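Blr3880 protein (Bradyrhizobium japonicum, PDB 2OOD) probably catalyses the zinc-dependent hydrolytic deamination of guanine to xanthine and ammonia, a step of purine degradation. Local coordinates at residues 333-336 / 337-340; 376-379 / 380-383; 440-443 / 444-448. All coordinates share one frame; numbering follows the deposited sequence.

Contact 1: residues 333-336 / 337-340; sequences FSMI and SVLD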
# COMPACT_ATOMS: atom_id res chain seq x y z
N PHE A 333 -2.72 -4.92 -9.06
CA PHE A 333 -3.56 -4.96 -10.26
C PHE A 333 -4.88 -4.21 -10.08
O PHE A 333 -5.51 -3.83 -11.06
CB PHE A 333 -3.89 -6.40 -10.65
CG PHE A 333 -3.11 -6.91 -11.82
CD1 PHE A 333 -1.87 -7.53 -11.65
CD2 PHE A 333 -3.61 -6.79 -13.11
CE1 PHE A 333 -1.15 -8.00 -12.75
CE2 PHE A 333 -2.90 -7.26 -14.21
CZ PHE A 333 -1.67 -7.86 -14.03
N SER A 334 -5.29 -4.01 -8.84
CA SER A 334 -6.55 -3.34 -8.57
C SER A 334 -6.51 -1.82 -8.44
O SER A 334 -5.58 -1.27 -7.86
CB SER A 334 -7.18 -3.93 -7.31
OG SER A 334 -8.47 -3.39 -7.11
N MSE A 335 -7.53 -1.16 -8.97
CA MSE A 335 -7.62 0.29 -8.87
C MSE A 335 -7.92 0.69 -7.43
O MSE A 335 -7.74 1.84 -7.04
CB MSE A 335 -8.71 0.83 -9.79
CG MSE A 335 -8.40 0.68 -11.26
SE MSE A 335 -6.63 1.37 -11.71
CE MSE A 335 -6.98 3.27 -11.40
N ILE A 336 -8.40 -0.27 -6.64
CA ILE A 336 -8.70 -0.01 -5.25
C ILE A 336 -7.37 0.16 -4.51
O ILE A 336 -7.24 1.00 -3.63
CB ILE A 336 -9.49 -1.18 -4.63
CG1 ILE A 336 -10.85 -1.28 -5.31
CG2 ILE A 336 -9.68 -0.97 -3.15
CD1 ILE A 336 -11.64 -2.46 -4.85
N SER A 337 -6.38 -0.65 -4.89
CA SER A 337 -5.06 -0.59 -4.28
C SER A 337 -4.35 0.68 -4.74
O SER A 337 -3.55 1.25 -4.01
CB SER A 337 -4.22 -1.80 -4.67
OG SER A 337 -4.76 -2.99 -4.14
N VAL A 338 -4.66 1.09 -5.96
CA VAL A 338 -4.07 2.30 -6.53
C VAL A 338 -4.57 3.52 -5.75
O VAL A 338 -3.81 4.45 -5.49
CB VAL A 338 -4.46 2.48 -8.02
CG1 VAL A 338 -4.11 3.88 -8.50
CG2 VAL A 338 -3.74 1.45 -8.87
N LEU A 339 -5.85 3.50 -5.37
CA LEU A 339 -6.45 4.60 -4.62
C LEU A 339 -5.83 4.71 -3.23
O LEU A 339 -5.72 5.80 -2.68
CB LEU A 339 -7.97 4.43 -4.51
CG LEU A 339 -8.75 4.71 -5.81
CD1 LEU A 339 -10.21 4.33 -5.65
CD2 LEU A 339 -8.61 6.18 -6.18
N ASP A 340 -5.42 3.57 -2.67
CA ASP A 340 -4.79 3.55 -1.36
C ASP A 340 -3.50 4.38 -1.40
O ASP A 340 -3.29 5.26 -0.57
CB ASP A 340 -4.48 2.11 -0.94
CG ASP A 340 -3.52 2.02 0.24
OD1 ASP A 340 -3.68 2.80 1.20
OD2 ASP A 340 -2.61 1.17 0.21
O HOH W 1 -4.22 -5.38 -6.33
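Ser337 meets Ser334 in the opening turn of helix 335-352, the helix that follows strand 320-323, the eighth strand of the TIM barrel; Ser334 is its N-cap. The evidence for the cap is the bond from Ile336 N to Ser334 OG, 3.2 Å long with an N-H...O angle of 157°. The hydroxyl lies beside its own carbonyl carbon (chi1 -174°), which turns it toward that amide, and it is also hydrogen-bonded to Ala130 O, just past helix 113-129. Ser337 adds a weak backbone bond to Ser334 O, and its OG lies 3.3 Å from a water. That water accepts from Ser334 N at 3.1 Å, so a solvent bridge spans the turn beside the cap. Val338 N donates to Ser334 O over 3.2 Å, the first regular helical bond. Its side chain runs alongside that of the selenomethionine Met335, with Val338 CG2 4.1 Å from Met335 SE. Two successive bends in the Met335 chain bring its CE near Val338 CG1 as well. Both residues rest on Thr325, and the Val338 side chain is about 7 Å from that of the zinc ligand Asp326. Leu339 N continues the ladder to Met335 O. The Asp340 carboxylate is engaged outside the turn, by Lys344 and by Asn331 of the second subunit, while Asp340 N bonds to Ile336 O at 3.3 Å.

Contact 2: residues 376-379 / 380-383; sequences RGFW and SVTL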
# COMPACT_ATOMS: atom_id res chain seq x y z
N ARG A 376 -13.71 11.97 -4.78
CA ARG A 376 -12.67 12.26 -5.76
C ARG A 376 -11.97 10.99 -6.26
O ARG A 376 -11.69 10.85 -7.45
CB ARG A 376 -11.62 13.19 -5.14
CG ARG A 376 -12.11 14.61 -4.87
CD ARG A 376 -11.10 15.39 -4.06
NE ARG A 376 -11.45 16.81 -3.97
CZ ARG A 376 -10.79 17.70 -3.24
NH1 ARG A 376 -9.73 17.33 -2.54
NH2 ARG A 376 -11.17 18.97 -3.23
N GLY A 377 -11.70 10.07 -5.34
CA GLY A 377 -11.03 8.84 -5.70
C GLY A 377 -11.83 7.95 -6.63
O GLY A 377 -11.32 7.44 -7.62
N PHE A 378 -13.11 7.75 -6.30
CA PHE A 378 -13.96 6.91 -7.12
C PHE A 378 -14.45 7.54 -8.40
O PHE A 378 -14.87 6.84 -9.32
CB PHE A 378 -15.12 6.40 -6.28
CG PHE A 378 -14.77 5.16 -5.54
CD1 PHE A 378 -14.62 3.95 -6.23
CD2 PHE A 378 -14.49 5.19 -4.17
CE1 PHE A 378 -14.20 2.81 -5.57
CE2 PHE A 378 -14.07 4.04 -3.51
CZ PHE A 378 -13.92 2.85 -4.22
N TRP A 379 -14.41 8.87 -8.46
CA TRP A 379 -14.80 9.57 -9.67
C TRP A 379 -13.61 9.37 -10.62
O TRP A 379 -13.78 9.15 -11.81
CB TRP A 379 -14.99 11.06 -9.39
CG TRP A 379 -15.16 11.89 -10.65
CD1 TRP A 379 -16.30 12.07 -11.37
CD2 TRP A 379 -14.13 12.62 -11.34
NE1 TRP A 379 -16.06 12.87 -12.46
CE2 TRP A 379 -14.73 13.22 -12.47
CE3 TRP A 379 -12.77 12.83 -11.11
CZ2 TRP A 379 -14.01 14.01 -13.36
CZ3 TRP A 379 -12.05 13.62 -12.01
CH2 TRP A 379 -12.68 14.20 -13.11
N SER A 380 -12.40 9.42 -10.06
CA SER A 380 -11.17 9.26 -10.84
C SER A 380 -10.99 7.89 -11.49
O SER A 380 -10.38 7.80 -12.55
CB SER A 380 -9.94 9.55 -9.97
OG SER A 380 -9.81 10.94 -9.73
N VAL A 381 -11.49 6.84 -10.86
CA VAL A 381 -11.35 5.50 -11.44
C VAL A 381 -12.56 5.12 -12.30
O VAL A 381 -12.65 4.00 -12.79
CB VAL A 381 -11.14 4.43 -10.34
CG1 VAL A 381 -9.87 4.74 -9.57
CG2 VAL A 381 -12.33 4.39 -9.41
N THR A 382 -13.49 6.07 -12.47
CA THR A 382 -14.67 5.83 -13.29
C THR A 382 -14.93 7.00 -14.23
O THR A 382 -14.19 7.18 -15.19
CB THR A 382 -15.94 5.57 -12.45
OG1 THR A 382 -16.28 6.74 -11.71
CG2 THR A 382 -15.71 4.40 -11.49
N LEU A 383 -15.95 7.81 -13.96
CA LEU A 383 -16.28 8.93 -14.85
C LEU A 383 -15.08 9.81 -15.21
O LEU A 383 -14.89 10.19 -16.37
CB LEU A 383 -17.39 9.80 -14.23
CG LEU A 383 -17.91 10.92 -15.14
CD1 LEU A 383 -18.40 10.33 -16.46
CD2 LEU A 383 -19.03 11.66 -14.44
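Trp379 and Leu383 cross obliquely where helix 374-380 ends and helix 383-388 begins. The indole is approached from its pyrrole part: Leu383 CB lies 3.8 Å from Trp379 CD1, and Leu383 CD2 is likewise 3.8 Å from Trp379 NE1, with the Leu383 backbone carbon over one ring face. Trp379 holds CG anti to its amide nitrogen (chi1 170°), beside the carbonyl carbon, and this sets the ring forward along the chain. Phe15 of strand 11-15 packs against the same indole edge-to-face. With an alanine here, Leu383 would probably lose the surface it rests on, and Phe15 its aromatic partner. Phe378 and Val381 are turned quite differently: they run side by side in one direction, Phe378 CD1 3.9 Å from Val381 CG2, and both lean on Phe75 of strand 70-81. The polar groups follow the backbone. Arg376 O is gripped twice by one residue, from Ser380 N at 3.1 Å and from Ser380 OG at 3.0 Å, the two donors reaching it from opposite faces of its plane. Thr382 OG1 donates to Phe378 O over 2.8 Å in the carbonyl plane, and Thr382 N reaches Trp379 O at 3.2 Å from well above that carbonyl's plane. Side-chain hydroxyls donating to carbonyls four residues back are familiar in helices, and here they lie where two helices meet, packed against strand 11-15 and strand 70-81, the first of the TIM barrel.

Contact 3: residues 440-443 / 444-448; sequences MLFA and VMMVG
Phe442 and Met446 form a side-chain contact one helical turn apart in the last turns of helix 434-447, which packs against helices 335-352 and 374-380 and borders the second subunit. The main evidence is a CH-pi approach: Met446 CG stands over one face of the Phe442 ring, 3.7 Å from its centroid and 23° off the normal. Met446 then bends twice, leaving its SE 4.8 Å from the same centroid in an oblique Met-aromatic contact. The second selenomethionine, Met445, runs extended beyond CG and crosses the Phe442 side chain at about a right angle; its SE is 4.1 Å from Phe442 CD1, again oblique to the ring. Phe442 reaches both because its CG is anti to the backbone N (chi1 -169°), beside the carbonyl carbon. Two further rings meet it edge-to-face, Tyr343 and Tyr91 of the second subunit. Beneath the side chains the backbone is regular. Met446 N donates to Phe442 O at 3.0 Å and nearly straight (171°), and Met445 N to Leu441 O at 3.1 Å. At the end of the helix Ala443 O takes Val447 N at 2.8 Å and a weak second bond from Gly448 N. Carbonyls at and just after the helix end also find partners: Met446 O accepts from Asn331 and Gly448 O from Arg332, both of the second subunit, and Val447 O from Gln415 of the same chain. The chemistry thus divides: dispersion between ring, methylene and selenium (sulfur in natural methionine) probably holds the Phe442 ring, whereas carbonyls at the helix end accept from both subunits.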
# COMPACT_ATOMS: atom_id res chain seq x y z
N MSE A 440 -18.41 4.41 3.30
CA MSE A 440 -17.99 3.00 3.24
C MSE A 440 -17.03 2.75 2.08
O MSE A 440 -16.22 1.83 2.13
CB MSE A 440 -19.20 2.08 3.08
CG MSE A 440 -20.28 2.29 4.10
SE MSE A 440 -21.66 0.92 4.01
CE MSE A 440 -22.22 0.95 5.87
N LEU A 441 -17.15 3.56 1.04
CA LEU A 441 -16.28 3.44 -0.12
C LEU A 441 -14.87 3.87 0.26
O LEU A 441 -13.89 3.36 -0.27
CB LEU A 441 -16.80 4.29 -1.28
CG LEU A 441 -18.04 3.76 -2.03
CD1 LEU A 441 -18.48 4.78 -3.05
CD2 LEU A 441 -17.72 2.44 -2.70
N PHE A 442 -14.76 4.82 1.19
CA PHE A 442 -13.45 5.24 1.63
C PHE A 442 -12.82 4.10 2.42
O PHE A 442 -11.60 3.94 2.43
CB PHE A 442 -13.52 6.49 2.51
CG PHE A 442 -12.17 7.11 2.77
CD1 PHE A 442 -11.49 7.79 1.75
CD2 PHE A 442 -11.54 6.96 4.00
CE1 PHE A 442 -10.20 8.31 1.97
CE2 PHE A 442 -10.26 7.48 4.22
CZ PHE A 442 -9.60 8.15 3.20
N ALA A 443 -13.65 3.32 3.10
CA ALA A 443 -13.15 2.19 3.87
C ALA A 443 -12.73 1.09 2.90
O ALA A 443 -11.84 0.30 3.20
CB ALA A 443 -14.21 1.70 4.82
N VAL A 444 -13.39 1.01 1.75
CA VAL A 444 -13.04 0.00 0.75
C VAL A 444 -11.63 0.32 0.27
O VAL A 444 -10.77 -0.56 0.21
CB VAL A 444 -13.99 0.04 -0.45
CG1 VAL A 444 -13.37 -0.68 -1.62
CG2 VAL A 444 -15.30 -0.62 -0.08
N MSE A 445 -11.40 1.59 -0.05
CA MSE A 445 -10.11 2.10 -0.53
C MSE A 445 -8.95 1.88 0.45
O MSE A 445 -7.93 1.29 0.10
CB MSE A 445 -10.17 3.61 -0.76
CG MSE A 445 -10.86 4.10 -2.00
SE MSE A 445 -10.94 6.07 -1.90
CE MSE A 445 -11.67 6.47 -3.66
N MSE A 446 -9.12 2.39 1.66
CA MSE A 446 -8.08 2.35 2.68
C MSE A 446 -7.98 1.15 3.62
O MSE A 446 -6.88 0.78 4.02
CB MSE A 446 -8.16 3.62 3.53
CG MSE A 446 -8.35 4.91 2.75
SE MSE A 446 -7.02 5.21 1.35
CE MSE A 446 -5.40 5.19 2.45
N VAL A 447 -9.11 0.54 3.98
CA VAL A 447 -9.05 -0.60 4.89
C VAL A 447 -9.15 -1.94 4.18
O VAL A 447 -8.69 -2.96 4.70
CB VAL A 447 -10.14 -0.52 5.97
CG1 VAL A 447 -9.92 -1.60 7.00
CG2 VAL A 447 -10.12 0.83 6.62
N GLY A 448 -9.74 -1.94 2.98
CA GLY A 448 -9.87 -3.17 2.22
C GLY A 448 -8.94 -3.25 1.02
O GLY A 448 -7.98 -2.49 0.93

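Overall arrangement
All three contacts are buried, though contact 3 lies farther from the chain centre (about 19 Å, centre to centre) than contacts 1 and 2 (about 10 Å) and sits at the subunit interface. They are neighbours, with centres 11 to 14 Å apart, and Met445 of contact 3 ties them together by packing on both Leu339 of contact 1 and Phe378 of contact 2. Leu339 also packs on Gly377, joining contacts 1 and 2. Contact 1 starts a helix with a hydroxyl cap and a water, contact 2 joins two helices through hydroxyl-to-carbonyl bonds, and contact 3 rests on CH-pi and Met-aromatic packing round a phenylalanine. Contacts 1 and 3 touch the second subunit; contact 2 does not.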